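Hypothetical conserved protein, GK0453 (Geobacillus kaustophilus, PDB 2YXY) is of unknown function and belongs to the DUF1811 family, joining a helical hairpin to an antiparallel beta sheet that is probably SH3-like. Local coordinates at residues K9-S12 with E13-K16; E18-Q21 with E22-M25; V44-R47 with K48-M51. All blocks are in the same frame, centred on the assembly; numbering follows the deposited sequence.

Contact 1. Residues K9-S12 with E13-K16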
# COMPACT_ATOMS: atom_id res chain seq x y z
N LYS A 9 16.92 -6.41 -5.58
CA LYS A 9 15.83 -7.21 -6.10
C LYS A 9 14.57 -6.33 -6.04
O LYS A 9 14.41 -5.51 -5.13
CB LYS A 9 15.60 -8.45 -5.21
CG LYS A 9 16.75 -9.44 -5.18
CD LYS A 9 16.48 -10.63 -4.26
CE LYS A 9 17.63 -11.65 -4.34
NZ LYS A 9 17.47 -12.77 -3.38
N ARG A 10 13.70 -6.52 -7.02
CA ARG A 10 12.41 -5.86 -7.07
C ARG A 10 11.55 -6.50 -5.97
O ARG A 10 11.75 -7.67 -5.64
CB ARG A 10 11.78 -6.10 -8.44
CG ARG A 10 12.24 -5.08 -9.43
CD ARG A 10 12.44 -5.62 -10.82
NE ARG A 10 11.27 -6.20 -11.44
CZ ARG A 10 11.19 -6.43 -12.75
NH1 ARG A 10 12.22 -6.11 -13.54
NH2 ARG A 10 10.11 -7.01 -13.28
N TYR A 11 10.61 -5.76 -5.41
CA TYR A 11 9.78 -6.34 -4.37
C TYR A 11 9.07 -7.60 -4.85
O TYR A 11 8.88 -8.56 -4.07
CB TYR A 11 8.78 -5.31 -3.81
CG TYR A 11 9.43 -4.08 -3.14
CD1 TYR A 11 10.79 -4.09 -2.78
CD2 TYR A 11 8.69 -2.93 -2.90
CE1 TYR A 11 11.39 -2.97 -2.20
CE2 TYR A 11 9.27 -1.80 -2.32
CZ TYR A 11 10.61 -1.81 -1.98
OH TYR A 11 11.16 -0.65 -1.49
N SER A 12 8.71 -7.64 -6.12
CA SER A 12 8.01 -8.80 -6.68
C SER A 12 8.87 -10.07 -6.76
O SER A 12 8.35 -11.14 -7.05
CB SER A 12 7.45 -8.50 -8.07
OG SER A 12 8.50 -8.41 -9.02
N GLU A 13 10.16 -9.96 -6.47
CA GLU A 13 11.07 -11.11 -6.53
C GLU A 13 11.58 -11.52 -5.14
O GLU A 13 12.26 -12.53 -5.00
CB GLU A 13 12.28 -10.78 -7.45
CG GLU A 13 11.87 -10.27 -8.83
CD GLU A 13 13.02 -9.67 -9.68
OE1 GLU A 13 13.96 -9.05 -9.13
OE2 GLU A 13 12.95 -9.77 -10.91
N MET A 14 11.23 -10.76 -4.12
CA MET A 14 11.73 -11.06 -2.77
C MET A 14 10.95 -12.10 -2.03
O MET A 14 9.77 -12.29 -2.28
CB MET A 14 11.73 -9.80 -1.89
CG MET A 14 12.51 -8.62 -2.45
SD MET A 14 12.49 -7.27 -1.27
CE MET A 14 13.88 -6.21 -1.95
N THR A 15 11.63 -12.74 -1.09
CA THR A 15 10.99 -13.73 -0.22
C THR A 15 10.37 -12.88 0.89
O THR A 15 10.62 -11.67 0.99
CB THR A 15 12.02 -14.64 0.46
OG1 THR A 15 12.86 -13.82 1.28
CG2 THR A 15 12.89 -15.40 -0.55
N LYS A 16 9.63 -13.53 1.77
CA LYS A 16 8.98 -12.81 2.85
C LYS A 16 10.05 -12.21 3.77
O LYS A 16 9.95 -11.06 4.20
CB LYS A 16 8.05 -13.76 3.63
CG LYS A 16 6.97 -13.01 4.46
CD LYS A 16 6.32 -13.91 5.47
CE LYS A 16 4.96 -13.39 5.88
NZ LYS A 16 4.96 -11.99 6.35
O HOH W 1 14.55 -13.29 -3.88
O HOH W 2 7.75 -10.91 -3.82

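Contact 2. Residues E18-Q21 with E22-M25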
# COMPACT_ATOMS: atom_id res chain seq x y z
N GLU A 18 13.00 -11.22 3.02
CA GLU A 18 13.61 -10.07 2.36
C GLU A 18 12.68 -8.87 2.37
O GLU A 18 13.12 -7.74 2.57
CB GLU A 18 14.03 -10.45 0.93
CG GLU A 18 15.24 -11.40 0.93
CD GLU A 18 15.50 -12.01 -0.44
OE1 GLU A 18 16.65 -12.44 -0.67
OE2 GLU A 18 14.57 -12.09 -1.29
N LEU A 19 11.39 -9.11 2.18
CA LEU A 19 10.43 -8.02 2.21
C LEU A 19 10.42 -7.41 3.60
O LEU A 19 10.44 -6.19 3.73
CB LEU A 19 9.03 -8.51 1.82
CG LEU A 19 8.93 -8.78 0.31
CD1 LEU A 19 7.69 -9.66 0.01
CD2 LEU A 19 8.85 -7.42 -0.44
N GLN A 20 10.43 -8.26 4.64
CA GLN A 20 10.40 -7.76 6.03
C GLN A 20 11.62 -6.91 6.38
O GLN A 20 11.50 -5.89 7.08
CB GLN A 20 10.31 -8.91 7.03
CG GLN A 20 8.95 -9.60 7.06
CD GLN A 20 7.91 -8.83 7.86
OE1 GLN A 20 7.72 -7.62 7.66
NE2 GLN A 20 7.24 -9.52 8.77
N GLN A 21 12.79 -7.35 5.91
CA GLN A 21 14.04 -6.63 6.13
C GLN A 21 13.99 -5.29 5.37
O GLN A 21 14.45 -4.27 5.86
CB GLN A 21 15.24 -7.47 5.65
CG GLN A 21 15.32 -8.79 6.43
CD GLN A 21 16.38 -9.76 5.94
OE1 GLN A 21 16.45 -10.10 4.76
NE2 GLN A 21 17.21 -10.23 6.87
N GLU A 22 13.46 -5.30 4.15
CA GLU A 22 13.35 -4.06 3.40
C GLU A 22 12.41 -3.12 4.20
O GLU A 22 12.72 -1.95 4.41
CB GLU A 22 12.78 -4.34 2.01
CG GLU A 22 12.40 -3.08 1.24
CD GLU A 22 13.60 -2.37 0.63
OE1 GLU A 22 13.39 -1.40 -0.15
OE2 GLU A 22 14.74 -2.78 0.93
N ILE A 23 11.30 -3.64 4.68
CA ILE A 23 10.36 -2.81 5.42
C ILE A 23 10.99 -2.21 6.68
O ILE A 23 10.74 -1.04 7.01
CB ILE A 23 9.09 -3.59 5.78
CG1 ILE A 23 8.27 -3.80 4.50
CG2 ILE A 23 8.28 -2.85 6.86
CD1 ILE A 23 7.27 -4.95 4.57
N ALA A 24 11.80 -3.01 7.39
CA ALA A 24 12.47 -2.52 8.60
C ALA A 24 13.44 -1.38 8.24
O ALA A 24 13.55 -0.39 8.96
CB ALA A 24 13.26 -3.68 9.31
N MET A 25 14.14 -1.52 7.14
CA MET A 25 15.08 -0.50 6.69
C MET A 25 14.34 0.79 6.29
O MET A 25 14.73 1.89 6.66
CB MET A 25 15.89 -1.05 5.51
CG MET A 25 16.81 -0.03 4.78
SD MET A 25 15.98 0.91 3.47
CE MET A 25 15.93 -0.29 2.06

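Contact 3. Residues V44-R47 with K48-M51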
# COMPACT_ATOMS: atom_id res chain seq x y z
N VAL A 44 7.49 9.31 0.45
CA VAL A 44 8.10 8.39 -0.51
C VAL A 44 8.40 7.07 0.21
O VAL A 44 8.13 6.01 -0.32
CB VAL A 44 9.43 8.96 -1.10
CG1 VAL A 44 10.30 7.82 -1.67
CG2 VAL A 44 9.13 9.97 -2.20
N TYR A 45 8.94 7.14 1.44
CA TYR A 45 9.25 5.90 2.16
C TYR A 45 7.98 5.14 2.53
O TYR A 45 7.95 3.91 2.47
CB TYR A 45 10.10 6.16 3.43
CG TYR A 45 11.52 6.64 3.15
CD1 TYR A 45 11.99 7.83 3.71
CD2 TYR A 45 12.38 5.91 2.31
CE1 TYR A 45 13.30 8.29 3.45
CE2 TYR A 45 13.68 6.36 2.03
CZ TYR A 45 14.13 7.55 2.61
OH TYR A 45 15.40 8.00 2.35
N GLU A 46 6.91 5.87 2.86
CA GLU A 46 5.65 5.22 3.21
C GLU A 46 5.04 4.51 2.00
O GLU A 46 4.40 3.48 2.15
CB GLU A 46 4.63 6.23 3.79
CG GLU A 46 4.90 6.65 5.24
CD GLU A 46 5.04 5.47 6.22
OE1 GLU A 46 4.17 4.56 6.22
OE2 GLU A 46 6.02 5.44 7.00
N ARG A 47 5.21 5.06 0.80
CA ARG A 47 4.71 4.39 -0.40
C ARG A 47 5.46 3.08 -0.63
O ARG A 47 4.86 2.06 -0.97
CB ARG A 47 4.90 5.24 -1.65
CG ARG A 47 3.91 6.35 -1.82
CD ARG A 47 4.28 7.17 -3.04
NE ARG A 47 3.19 8.03 -3.49
CZ ARG A 47 2.17 7.61 -4.22
NH1 ARG A 47 1.21 8.45 -4.58
NH2 ARG A 47 2.12 6.34 -4.61
N LYS A 48 6.78 3.12 -0.47
CA LYS A 48 7.59 1.92 -0.66
C LYS A 48 7.22 0.85 0.34
O LYS A 48 7.20 -0.34 0.02
CB LYS A 48 9.09 2.26 -0.53
CG LYS A 48 9.60 3.09 -1.71
CD LYS A 48 11.11 3.34 -1.63
CE LYS A 48 11.59 4.12 -2.85
NZ LYS A 48 13.08 4.08 -2.95
N ILE A 49 6.95 1.28 1.58
CA ILE A 49 6.55 0.36 2.64
C ILE A 49 5.23 -0.30 2.27
O ILE A 49 5.08 -1.50 2.38
CB ILE A 49 6.42 1.12 4.01
CG1 ILE A 49 7.83 1.43 4.56
CG2 ILE A 49 5.62 0.28 5.04
CD1 ILE A 49 7.84 2.34 5.84
N ALA A 50 4.27 0.51 1.83
CA ALA A 50 2.97 -0.01 1.43
C ALA A 50 3.16 -1.07 0.33
O ALA A 50 2.51 -2.13 0.33
CB ALA A 50 2.07 1.13 0.92
N MET A 51 4.04 -0.77 -0.63
CA MET A 51 4.27 -1.71 -1.72
C MET A 51 4.89 -2.99 -1.22
O MET A 51 4.45 -4.07 -1.60
CB MET A 51 5.16 -1.09 -2.80
CG MET A 51 4.44 -0.10 -3.67
SD MET A 51 2.96 -0.79 -4.46
CE MET A 51 3.63 -2.10 -5.41

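Contact 1. Residues K9-S12 with E13-K16
Glu13 donates its backbone N to Arg10 O at 2.9 Å, and one residue on, Met14 N reaches Tyr11 O at 3.2 Å. Both are i to i+3 bonds of consecutive tight turns, the pattern of a short 3-10 segment, and the Glu13 donor stands above the Arg10 carbonyl plane, 53° out of it. A water gives a second proton to Tyr11 O at 2.6 Å and bonds Met14 O, so the Tyr11 carbonyl has two partners. The Glu13 side chain runs back across the turn. Its OE1 takes a weak bond from Arg10 N at 3.3 Å, while OE2 lies over one face of the Arg10 guanidinium, 4.0 Å from NE. The planes are 8° apart, but OE2 lies well out of the guanidinium plane, so the long salt bridge rests on charge, with no N-H aimed at it. Lys9, extended beyond CG, swings NZ past the turn to a salt bridge with Glu18 and to a water that donates to Glu13 O at 2.7 Å. The packing rests on Met14. With CG anti to its carbonyl carbon (chi1 -55°) and the chain extended beyond, the thioether runs alongside Tyr11; SD stands obliquely to the ring in a Met-aromatic contact, and Met14 CE sits at the ring edge, 3.8 Å from Tyr11 CD1. Met14 CE also lies 3.3 Å from Lys9 O. With an alanine here the Tyr11 ring would probably lose its sulfur and methyl neighbours, opening a gap between the ring and Lys9 O. Thr15 follows as the N-cap of helix 16-36, and Glu18 OE2 accepts a hydrogen bond from Thr15 N, as in a capping box. The turn lies just ahead of that helix, with Met14 against Leu19 and the Tyr11 ring reaching Met51 and Ala52 of helix 39-54.

Contact 2. Residues E18-Q21 with E22-M25
Ile23 settles its branched side chain against the Leu19 and Gln20 turn of the same helix. Its CB touches two carbonyl oxygens, 3.6 Å from Leu19 O and much the same from Gln20 O. From there CG1 lies anti to its own carbonyl carbon (chi1 -72°), which turns it back along the helix and brings it to 3.3 Å from Leu19 O. CD1 continues past that oxygen at 3.5 Å and ends 4.1 Å from Gln20 OE1. The Gln20 chain gets there by bending at chi2 (-79°), so the two side chains cross obliquely and the amide oxygen comes near the isoleucine methyl; this is van der Waals contact only. Underneath, the backbone is regular alpha helix: Ile23 N bonds Leu19 O at 2.9 Å, and the Glu22, Ala24 and Met25 amides bond the carbonyls of Glu18, Gln20 and Gln21 in the same i to i+4 fashion. Beyond the segments, Leu19 and Ile23 both lie against Ala52 of helix 39-54, and the carboxylate of Glu22, a buried residue, has a hydrogen bond from Tyr11 OH. The chemistry is therefore divided: main-chain bonds hold the turn together, Leu19 and Ile23, four residues apart, give helix 16-36 an apolar strip for its partner, consistent with the predicted coiled coil, and Glu18 and Glu22 take their partners from residues ahead of the helix, Lys9 and Tyr11.

Contact 3. Residues V44-R47 with K48-M51
The Glu46 carboxylate meets Ile49 at one oxygen: OE2 lies 3.8 Å from CD1, the two side chains running alongside and pointing the same way. A bend at chi2 (-54°) curls the glutamate toward the isoleucine methyl, a van der Waals contact with an apolar neighbour. The Tyr45 ring touches Lys29 of helix 16-36, while its carbonyl stays in the contact: Ile49 N bonds Tyr45 O at 3.0 Å, and Ile49 CG1 comes to 3.2 Å from the same oxygen. On another side of the helix, Lys48, extended beyond CG, runs beside Val44, with CG 3.6 Å from Val44 O and CE 4.1 Å from Val44 CG1, so the aliphatic part of the lysine is what the valine touches. Further i to i+4 bonds complete the alpha-helical backbone, Lys48, Ala50 and Met51 donating to Val44, Glu46 and Arg47. Ile49 and Lys48 pack on Leu26 of helix 16-36, whereas Ala50 touches Leu106 and gives its carbonyl to Ser105 OG, and Met51 reaches Val86, in the turn between strands 76-84 and 87-92: helix 39-54 lies between helix 16-36 and loops of the beta-sheet part.

In the fold
From the N terminus, contact 1 closes the tight turn just before helix 16-36, contact 2 follows within the first turns of that helix, and contact 3 comes after the reversal, midway along helix 39-54. The three lie in series, none enclosing or crossing another. Contacts 1 and 2, with centres about 10 Å apart, touch through polar bonds and leucine packing. Contact 1 also reaches contact 3, where Tyr11 CE2 lies 3.4 Å from Lys48 O. Contacts 2 and 3 do not touch, though their nearest atoms are about 4 Å apart. Tyr11 thus bridges both helices at one end of the hairpin, and contact 3 reaches the loops beside the sheet.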